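Local coordinates for protein beta-N-acetylglucosaminidase (Thermotoga maritima, PDB 3WO8) that probably hydrolyses terminal non-reducing N-acetyl-D-hexosamine residues of N-acetyl-beta-D-hexosaminides, as a dimeric TIM-barrel glycosidase of family GH3, at residues L16-F20 and Y38-G42; L56-S61 and V333-D338; E115-N120 and A327-V333; G248-L252 and T319-Y323. The contacts are given in a common frame with arbitrary orientation. Numbering follows the deposited sequence.

Contact 1 (L16-F20 and Y38-G42); sequences LGKLF and YRPTG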
# COMPACT_ATOMS: atom_id res chain seq x y z
N LEU B 16 -27.50 18.34 12.56
CA LEU B 16 -28.03 17.55 11.43
C LEU B 16 -27.02 17.30 10.28
O LEU B 16 -27.35 16.68 9.26
CB LEU B 16 -29.32 18.19 10.87
CG LEU B 16 -29.39 19.69 10.56
CD1 LEU B 16 -30.66 20.01 9.79
CD2 LEU B 16 -29.37 20.54 11.82
N GLY B 17 -25.80 17.78 10.46
CA GLY B 17 -24.66 17.30 9.67
C GLY B 17 -24.49 15.79 9.84
O GLY B 17 -24.02 15.10 8.91
N LYS B 18 -24.88 15.28 11.02
CA LYS B 18 -24.93 13.84 11.28
C LYS B 18 -25.70 13.03 10.25
O LYS B 18 -25.47 11.83 10.13
CB LYS B 18 -25.53 13.53 12.66
CG LYS B 18 -24.54 13.41 13.78
CD LYS B 18 -23.73 14.68 14.01
CE LYS B 18 -22.63 14.42 15.01
NZ LYS B 18 -21.84 15.64 15.27
N LEU B 19 -26.62 13.66 9.51
CA LEU B 19 -27.45 12.93 8.56
C LEU B 19 -26.85 12.71 7.19
O LEU B 19 -27.44 12.01 6.35
CB LEU B 19 -28.81 13.60 8.40
CG LEU B 19 -29.85 13.11 9.42
CD1 LEU B 19 -29.44 11.83 10.14
CD2 LEU B 19 -30.10 14.17 10.47
N PHE B 20 -25.64 13.25 6.99
CA PHE B 20 -25.06 13.24 5.68
C PHE B 20 -23.71 12.54 5.55
O PHE B 20 -22.81 12.74 6.37
CB PHE B 20 -24.94 14.67 5.22
CG PHE B 20 -26.25 15.27 4.81
CD1 PHE B 20 -26.91 14.83 3.67
CD2 PHE B 20 -26.82 16.30 5.57
CE1 PHE B 20 -28.11 15.38 3.29
CE2 PHE B 20 -28.01 16.86 5.18
CZ PHE B 20 -28.66 16.40 4.05
N TYR B 38 -21.24 23.08 6.92
CA TYR B 38 -22.16 22.03 7.31
C TYR B 38 -21.18 21.08 7.92
O TYR B 38 -19.98 21.20 7.69
CB TYR B 38 -22.83 21.41 6.10
CG TYR B 38 -23.23 22.41 5.03
CD1 TYR B 38 -22.35 22.77 4.02
CD2 TYR B 38 -24.49 23.01 5.04
CE1 TYR B 38 -22.71 23.68 3.04
CE2 TYR B 38 -24.86 23.93 4.06
CZ TYR B 38 -23.97 24.26 3.06
OH TYR B 38 -24.30 25.14 2.05
N ARG B 39 -21.61 20.14 8.73
CA ARG B 39 -20.57 19.33 9.38
C ARG B 39 -20.90 17.90 9.10
O ARG B 39 -21.38 17.17 9.98
CB ARG B 39 -20.42 19.68 10.87
CG ARG B 39 -19.79 21.06 11.11
CD ARG B 39 -18.70 21.09 12.19
NE ARG B 39 -19.07 20.25 13.35
CZ ARG B 39 -19.88 20.61 14.34
NH1 ARG B 39 -20.42 21.82 14.36
NH2 ARG B 39 -20.16 19.76 15.34
N PRO B 40 -20.69 17.51 7.85
CA PRO B 40 -21.15 16.19 7.44
C PRO B 40 -20.39 15.17 8.27
O PRO B 40 -19.23 15.42 8.60
CB PRO B 40 -20.82 16.14 5.96
CG PRO B 40 -19.77 17.17 5.74
CD PRO B 40 -19.87 18.17 6.83
N THR B 41 -21.04 14.09 8.67
CA THR B 41 -20.41 13.13 9.55
C THR B 41 -19.58 12.17 8.69
O THR B 41 -18.42 11.89 8.99
CB THR B 41 -21.45 12.43 10.49
OG1 THR B 41 -21.44 13.07 11.77
CG2 THR B 41 -21.14 10.95 10.73
N GLY B 42 -20.19 11.71 7.60
CA GLY B 42 -19.61 10.72 6.70
C GLY B 42 -18.74 11.31 5.60
O GLY B 42 -19.21 12.08 4.78
O HOH W 1 -19.46 15.07 12.93

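Contact 2 (L56-S61 and V333-D338); sequences LMDFMS and VGFLAD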
# COMPACT_ATOMS: atom_id res chain seq x y z
N LEU B 56 -4.24 12.63 0.69
CA LEU B 56 -4.85 11.77 1.67
C LEU B 56 -4.38 12.14 3.06
O LEU B 56 -5.17 12.20 3.98
CB LEU B 56 -4.52 10.30 1.41
CG LEU B 56 -5.15 9.42 2.47
CD1 LEU B 56 -6.67 9.62 2.52
CD2 LEU B 56 -4.79 7.99 2.24
N MET B 57 -3.10 12.41 3.20
CA MET B 57 -2.57 12.79 4.49
C MET B 57 -3.11 14.12 5.00
O MET B 57 -3.50 14.26 6.15
CB MET B 57 -1.03 12.80 4.48
CG MET B 57 -0.41 11.40 4.38
SD MET B 57 1.34 11.44 3.93
CE MET B 57 1.60 9.66 3.96
N ASP B 58 -3.12 15.13 4.16
CA ASP B 58 -3.57 16.44 4.64
C ASP B 58 -5.04 16.40 4.90
O ASP B 58 -5.51 17.05 5.81
CB ASP B 58 -3.27 17.53 3.64
CG ASP B 58 -3.15 18.88 4.28
OD1 ASP B 58 -2.50 18.94 5.36
OD2 ASP B 58 -3.66 19.88 3.71
N PHE B 59 -5.77 15.59 4.15
CA PHE B 59 -7.20 15.47 4.37
C PHE B 59 -7.45 14.85 5.73
O PHE B 59 -8.29 15.29 6.45
CB PHE B 59 -7.85 14.67 3.22
CG PHE B 59 -9.35 14.86 3.06
CD1 PHE B 59 -10.07 15.76 3.82
CD2 PHE B 59 -10.03 14.09 2.13
CE1 PHE B 59 -11.43 15.88 3.66
CE2 PHE B 59 -11.38 14.22 1.94
CZ PHE B 59 -12.09 15.11 2.71
N MET B 60 -6.69 13.84 6.10
CA MET B 60 -6.93 13.15 7.39
C MET B 60 -6.50 14.06 8.52
O MET B 60 -7.10 14.10 9.57
CB MET B 60 -6.12 11.84 7.45
CG MET B 60 -6.64 10.72 6.56
SD MET B 60 -8.19 10.13 7.24
CE MET B 60 -8.50 8.71 6.21
N SER B 61 -5.41 14.78 8.32
CA SER B 61 -4.97 15.75 9.30
C SER B 61 -6.02 16.82 9.56
O SER B 61 -6.26 17.21 10.68
CB SER B 61 -3.73 16.46 8.80
OG SER B 61 -3.31 17.39 9.76
N VAL B 333 -2.87 8.37 9.12
CA VAL B 333 -1.82 8.85 8.25
C VAL B 333 -1.62 10.41 8.36
O VAL B 333 -0.54 10.98 8.09
CB VAL B 333 -2.17 8.27 6.87
CG1 VAL B 333 -2.74 9.29 5.95
CG2 VAL B 333 -1.00 7.53 6.30
N GLY B 334 -2.66 11.07 8.86
CA GLY B 334 -2.63 12.48 9.19
C GLY B 334 -1.41 12.96 9.96
O GLY B 334 -0.92 14.11 9.73
N PHE B 335 -0.90 12.13 10.87
CA PHE B 335 0.23 12.61 11.67
C PHE B 335 1.40 12.83 10.76
O PHE B 335 2.29 13.65 11.06
CB PHE B 335 0.57 11.70 12.87
CG PHE B 335 1.33 10.42 12.53
CD1 PHE B 335 0.67 9.30 12.04
CD2 PHE B 335 2.69 10.33 12.80
CE1 PHE B 335 1.36 8.13 11.76
CE2 PHE B 335 3.39 9.16 12.52
CZ PHE B 335 2.72 8.06 12.01
N LEU B 336 1.42 12.14 9.62
CA LEU B 336 2.57 12.24 8.79
C LEU B 336 2.60 13.66 8.16
O LEU B 336 3.64 14.27 7.98
CB LEU B 336 2.64 11.08 7.79
CG LEU B 336 3.03 9.79 8.49
CD1 LEU B 336 2.79 8.53 7.66
CD2 LEU B 336 4.48 9.82 8.92
N ALA B 337 1.44 14.20 7.85
CA ALA B 337 1.38 15.61 7.44
C ALA B 337 2.03 16.51 8.47
O ALA B 337 2.86 17.37 8.14
CB ALA B 337 -0.06 16.04 7.21
N ASP B 338 1.68 16.29 9.72
CA ASP B 338 2.15 17.17 10.78
C ASP B 338 3.61 16.99 10.94
O ASP B 338 4.33 18.00 11.08
CB ASP B 338 1.46 16.89 12.11
CG ASP B 338 -0.01 17.07 12.05
OD1 ASP B 338 -0.47 18.06 11.44
OD2 ASP B 338 -0.71 16.23 12.60

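Contact 3 (E115-N120 and A327-V333); sequences EIVGLN and AKKNSGV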
# COMPACT_ATOMS: atom_id res chain seq x y z
N GLU B 115 -7.49 0.93 9.39
CA GLU B 115 -7.45 1.60 10.65
C GLU B 115 -6.22 2.44 10.88
O GLU B 115 -6.29 3.58 11.39
CB GLU B 115 -7.54 0.57 11.74
CG GLU B 115 -8.03 1.17 13.02
CD GLU B 115 -7.10 0.88 14.13
OE1 GLU B 115 -6.06 1.57 14.17
OE2 GLU B 115 -7.42 -0.06 14.89
N ILE B 116 -5.08 1.86 10.50
CA ILE B 116 -3.80 2.52 10.62
C ILE B 116 -3.78 3.76 9.73
O ILE B 116 -3.21 4.79 10.09
CB ILE B 116 -2.68 1.55 10.25
CG1 ILE B 116 -2.46 0.60 11.41
CG2 ILE B 116 -1.38 2.28 9.97
CD1 ILE B 116 -1.64 -0.63 11.09
N VAL B 117 -4.43 3.63 8.59
CA VAL B 117 -4.44 4.67 7.59
C VAL B 117 -5.34 5.80 8.07
O VAL B 117 -5.09 6.97 7.81
CB VAL B 117 -5.01 4.10 6.28
CG1 VAL B 117 -5.22 5.19 5.27
CG2 VAL B 117 -4.10 3.05 5.68
N GLY B 118 -6.43 5.43 8.74
CA GLY B 118 -7.30 6.39 9.37
C GLY B 118 -8.75 6.23 9.00
O GLY B 118 -9.57 7.03 9.38
N LEU B 119 -9.06 5.25 8.19
CA LEU B 119 -10.42 4.90 7.93
C LEU B 119 -11.01 4.20 9.15
O LEU B 119 -10.33 3.43 9.85
CB LEU B 119 -10.51 3.94 6.75
CG LEU B 119 -10.24 4.39 5.31
CD1 LEU B 119 -10.65 5.84 5.08
CD2 LEU B 119 -8.78 4.16 4.96
N ASN B 120 -12.29 4.44 9.40
CA ASN B 120 -12.98 3.76 10.49
C ASN B 120 -14.27 3.08 10.04
O ASN B 120 -15.05 2.64 10.84
CB ASN B 120 -13.19 4.74 11.62
CG ASN B 120 -14.15 5.87 11.26
OD1 ASN B 120 -14.75 5.90 10.17
ND2 ASN B 120 -14.31 6.79 12.16
N ALA B 327 -16.70 4.10 17.08
CA ALA B 327 -15.75 3.99 15.98
C ALA B 327 -14.39 4.41 16.49
O ALA B 327 -14.30 5.32 17.32
CB ALA B 327 -16.18 4.86 14.81
N LYS B 328 -13.35 3.74 15.98
CA LYS B 328 -11.94 4.14 16.19
C LYS B 328 -11.71 5.61 15.82
O LYS B 328 -12.42 6.17 15.01
CB LYS B 328 -10.99 3.26 15.35
CG LYS B 328 -10.97 1.78 15.74
CD LYS B 328 -10.91 1.57 17.24
CE LYS B 328 -10.39 0.19 17.58
NZ LYS B 328 -10.54 -0.07 19.04
N LYS B 329 -10.69 6.22 16.41
CA LYS B 329 -10.56 7.67 16.38
C LYS B 329 -9.19 8.26 15.99
O LYS B 329 -9.09 9.46 15.80
CB LYS B 329 -10.97 8.23 17.75
CG LYS B 329 -12.46 8.07 18.07
CD LYS B 329 -12.98 9.12 19.05
CE LYS B 329 -14.41 8.85 19.49
NZ LYS B 329 -15.36 8.82 18.34
N ASN B 330 -8.15 7.44 15.92
CA ASN B 330 -6.78 7.93 15.63
C ASN B 330 -6.70 8.80 14.37
O ASN B 330 -7.54 8.65 13.48
CB ASN B 330 -5.78 6.76 15.55
CG ASN B 330 -5.98 5.85 14.33
OD1 ASN B 330 -5.00 5.47 13.68
ND2 ASN B 330 -7.23 5.48 14.03
N SER B 331 -5.70 9.69 14.31
CA SER B 331 -5.50 10.62 13.13
C SER B 331 -5.03 9.90 11.88
O SER B 331 -4.93 10.52 10.79
CB SER B 331 -4.54 11.80 13.40
OG SER B 331 -3.31 11.43 13.98
N GLY B 332 -4.73 8.61 12.06
CA GLY B 332 -4.12 7.83 11.03
C GLY B 332 -2.96 8.59 10.41
O GLY B 332 -2.23 9.40 11.04
N VAL B 333 -2.87 8.37 9.12
CA VAL B 333 -1.82 8.85 8.25
C VAL B 333 -1.62 10.41 8.36
O VAL B 333 -0.54 10.98 8.09
CB VAL B 333 -2.17 8.27 6.87
CG1 VAL B 333 -2.74 9.29 5.95
CG2 VAL B 333 -1.00 7.53 6.30

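Contact 4 (G248-L252 and T319-Y323); sequences GFDGL and TVEKY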
# COMPACT_ATOMS: atom_id res chain seq x y z
N GLY B 248 -35.14 -6.66 13.09
CA GLY B 248 -34.78 -6.18 14.40
C GLY B 248 -33.78 -5.05 14.46
O GLY B 248 -33.48 -4.54 15.54
N PHE B 249 -33.30 -4.65 13.29
CA PHE B 249 -32.10 -3.85 13.21
C PHE B 249 -32.37 -2.40 13.54
O PHE B 249 -33.11 -1.76 12.82
CB PHE B 249 -31.51 -3.95 11.80
CG PHE B 249 -30.30 -3.08 11.59
CD1 PHE B 249 -29.12 -3.37 12.24
CD2 PHE B 249 -30.38 -1.94 10.80
CE1 PHE B 249 -28.02 -2.55 12.11
CE2 PHE B 249 -29.29 -1.12 10.67
CZ PHE B 249 -28.11 -1.43 11.30
N ASP B 250 -31.77 -1.89 14.61
CA ASP B 250 -31.97 -0.48 14.99
C ASP B 250 -30.71 0.38 14.85
O ASP B 250 -30.66 1.51 15.36
CB ASP B 250 -32.52 -0.35 16.42
CG ASP B 250 -31.54 -0.82 17.46
OD1 ASP B 250 -30.68 -1.65 17.12
OD2 ASP B 250 -31.65 -0.38 18.62
N GLY B 251 -29.73 -0.16 14.13
CA GLY B 251 -28.47 0.53 13.86
C GLY B 251 -28.51 1.41 12.63
O GLY B 251 -29.56 1.79 12.19
N LEU B 252 -27.35 1.68 12.05
CA LEU B 252 -27.16 2.67 10.98
C LEU B 252 -27.63 2.21 9.62
O LEU B 252 -27.25 1.16 9.12
CB LEU B 252 -25.70 3.05 10.90
CG LEU B 252 -25.38 4.41 10.33
CD1 LEU B 252 -26.08 5.51 11.08
CD2 LEU B 252 -23.88 4.65 10.43
N THR B 319 -28.60 7.56 16.64
CA THR B 319 -28.01 6.35 16.04
C THR B 319 -26.61 6.60 15.44
O THR B 319 -25.66 5.84 15.63
CB THR B 319 -28.93 5.79 14.94
OG1 THR B 319 -30.21 5.51 15.49
CG2 THR B 319 -28.38 4.51 14.35
N VAL B 320 -26.49 7.70 14.72
CA VAL B 320 -25.22 8.13 14.16
C VAL B 320 -24.21 8.44 15.26
O VAL B 320 -23.06 8.05 15.14
CB VAL B 320 -25.41 9.32 13.19
CG1 VAL B 320 -24.09 9.99 12.86
CG2 VAL B 320 -26.03 8.81 11.90
N GLU B 321 -24.62 9.11 16.32
CA GLU B 321 -23.68 9.42 17.40
C GLU B 321 -23.23 8.20 18.21
O GLU B 321 -22.13 8.19 18.77
CB GLU B 321 -24.26 10.48 18.31
CG GLU B 321 -24.35 11.83 17.62
CD GLU B 321 -25.11 12.85 18.44
OE1 GLU B 321 -26.02 12.43 19.17
OE2 GLU B 321 -24.78 14.06 18.35
N LYS B 322 -24.09 7.19 18.23
CA LYS B 322 -23.81 5.93 18.84
C LYS B 322 -22.65 5.25 18.11
O LYS B 322 -21.70 4.76 18.70
CB LYS B 322 -25.07 5.03 18.78
CG LYS B 322 -24.98 3.78 19.65
CD LYS B 322 -26.33 3.07 19.79
CE LYS B 322 -26.50 1.85 18.87
NZ LYS B 322 -26.53 0.56 19.61
N TYR B 323 -22.77 5.22 16.79
CA TYR B 323 -21.78 4.55 15.97
C TYR B 323 -20.46 5.29 16.05
O TYR B 323 -19.41 4.71 16.26
CB TYR B 323 -22.29 4.49 14.56
CG TYR B 323 -23.10 3.27 14.33
CD1 TYR B 323 -24.35 3.11 14.86
CD2 TYR B 323 -22.60 2.25 13.56
CE1 TYR B 323 -25.10 1.97 14.63
CE2 TYR B 323 -23.33 1.10 13.32
CZ TYR B 323 -24.58 0.97 13.87
OH TYR B 323 -25.25 -0.20 13.60

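Contact 1 (L16-F20 and Y38-G42)
This is a buried, mainly backbone contact at the entry to two adjacent parallel strands of the TIM barrel: a 3-10 turn, 16-19, leads into strand 20-24, and the loop after helix 29-37 leads into strand 42-45. The pairing begins with G42 N donating to F20 O at 3.1 Å. Just before it, T41 N lies between two acceptors, G17 O and F20 O, each 3.2 Å away and each a weak bond. The two backbones come so close at G17, whose CA makes a CA-H...O contact with R39 O at 3.3 Å, that a CB there would clash with that carbonyl. P40 CA makes a similar contact, 3.4 Å from G17 O. Among side chains, K18 CD packs on T41 OG1 at 3.6 Å. K18 NZ and R39 NH2, like charges, stand 4.4 Å apart, while a water lies 3.0 Å from T41 OG1 and, in a weak bond, 3.4 Å from K18 NZ. All direct hydrogen bonds here thus join peptide groups; the charged ends add no attraction.

Contact 2 (L56-S61 and V333-D338)
L56 opens the contact on helix 53-66, its CG 4.2 Å from V333 CG1. M57 follows with a larger share: its CG lies 3.5 Å from V333 CG1, and its extended side chain carries CE to 4.0 Å from L336 CD1. The carbonyl of M57 faces G334, with O and CA 3.6 Å apart. D58 points away and only grazes A337, its OD1 4.2 Å from A337 CB; its carboxylate forms a salt bridge with K467. F59 turns to the barrel side, against I43 and I45. M60 then returns to the interface, CG 4.2 Å from V333 CG1 and CB 3.8 Å from G334 N. The closest pair of CA atoms is that of S61 and G334, 4.0 Å apart; a CB on G334 would be tight against S61 N. The two helical segments cross almost at right angles (-97°), their axes 7.3 Å apart. V333 and L336 also pack on P87 and S88 of the second subunit, so the crossing adjoins the dimer interface. Since the one polar link, S61 OG to D338 OD1 at 3.4 Å, is weak, apolar packing and glycine-permitted closeness chiefly hold this crossing together.

Contact 3 (E115-N120 and A327-V333)
Helix 100-117 ends here in a Schellman motif, with G118 as the C-prime residue at positive phi, and the loop between helices 310-326 and 334-342 runs past that end. The CA atoms come closest where two glycines meet, G118 CA and G332 CA lying 3.9 Å apart. G332 also has positive phi, and a CB on it would clash with V117 O and G118 CA. Instead its CA makes CA-H...O contacts with I116 O (3.3 Å) and V117 O (3.5 Å). The next residue supplies the strongest link: V333 N donates to V117 O at 2.9 Å, nearly linear at 172°. Among the side chains, N120 gives a weak hydrogen bond from ND2 to K328 O at 3.5 Å. Its OD1 accepts from I71 N of strand 70-72, and its ND2 also hydrogen-bonds F69 O. The carboxylate OE2 of E115 lies 4.0 Å from the CE methylene of K328. Beyond the contact, I116 packs on V109 of the second subunit, and S331 OG hydrogen-bonds R105 NH1 of that subunit. The loop is thus fastened firmly at V333, by a peptide hydrogen bond to the helix C-terminus, and only weakly at K328.

Contact 4 (G248-L252 and T319-Y323)
T319 begins this contact on helix 310-326, which packs in the TIM barrel against the loop leading from helix 236-247 into strand 253-257. The T319 methyl, CG2, points at that loop, 3.5 Å from G251 C and 4.1 Å from L252 CD1, whereas the T319 hydroxyl hydrogen-bonds the carbonyl of R315 in its own helix. V320 adds the closest apolar pair, CG2 to L252 CD1 at 3.4 Å. One helical turn beyond T319, Y323 extends its ring across the loop. L252 CB sits over one face, 3.8 Å from the ring centroid and 11° off the normal, a CH-pi contact, while G251 CA lies near the ring plane at its edge. A CB on G251 would clash with the phenol oxygen, Y323 OH, which stands 3.3 Å from G251 CA. The phenol also hydrogen-bonds V215 O just before strand 216-219, and it accepts a weak bond from L252 N, the N to OH distance being 3.2 Å.

In the fold
All four contacts are largely buried. Contact 2 has no exposed touching residue and the others one each; contact 4 lies farthest out, its centre about 22 Å from that of the chain, against 12 to 15 Å. Contacts 1 and 4 secure the entrances to barrel strands and touch each other, V320 packing on K18 and T41. Contacts 2 and 3 share V333, hold the chain after helix 310-326 against helices 53-66 and 100-117, and touch the second subunit. Peptide hydrogen bonds stand out where strands begin to pair in contact 1 and at the helix end in contact 3, apolar packing in contacts 2 and 4. In each contact a glycine sits where a CB would be tight or clash.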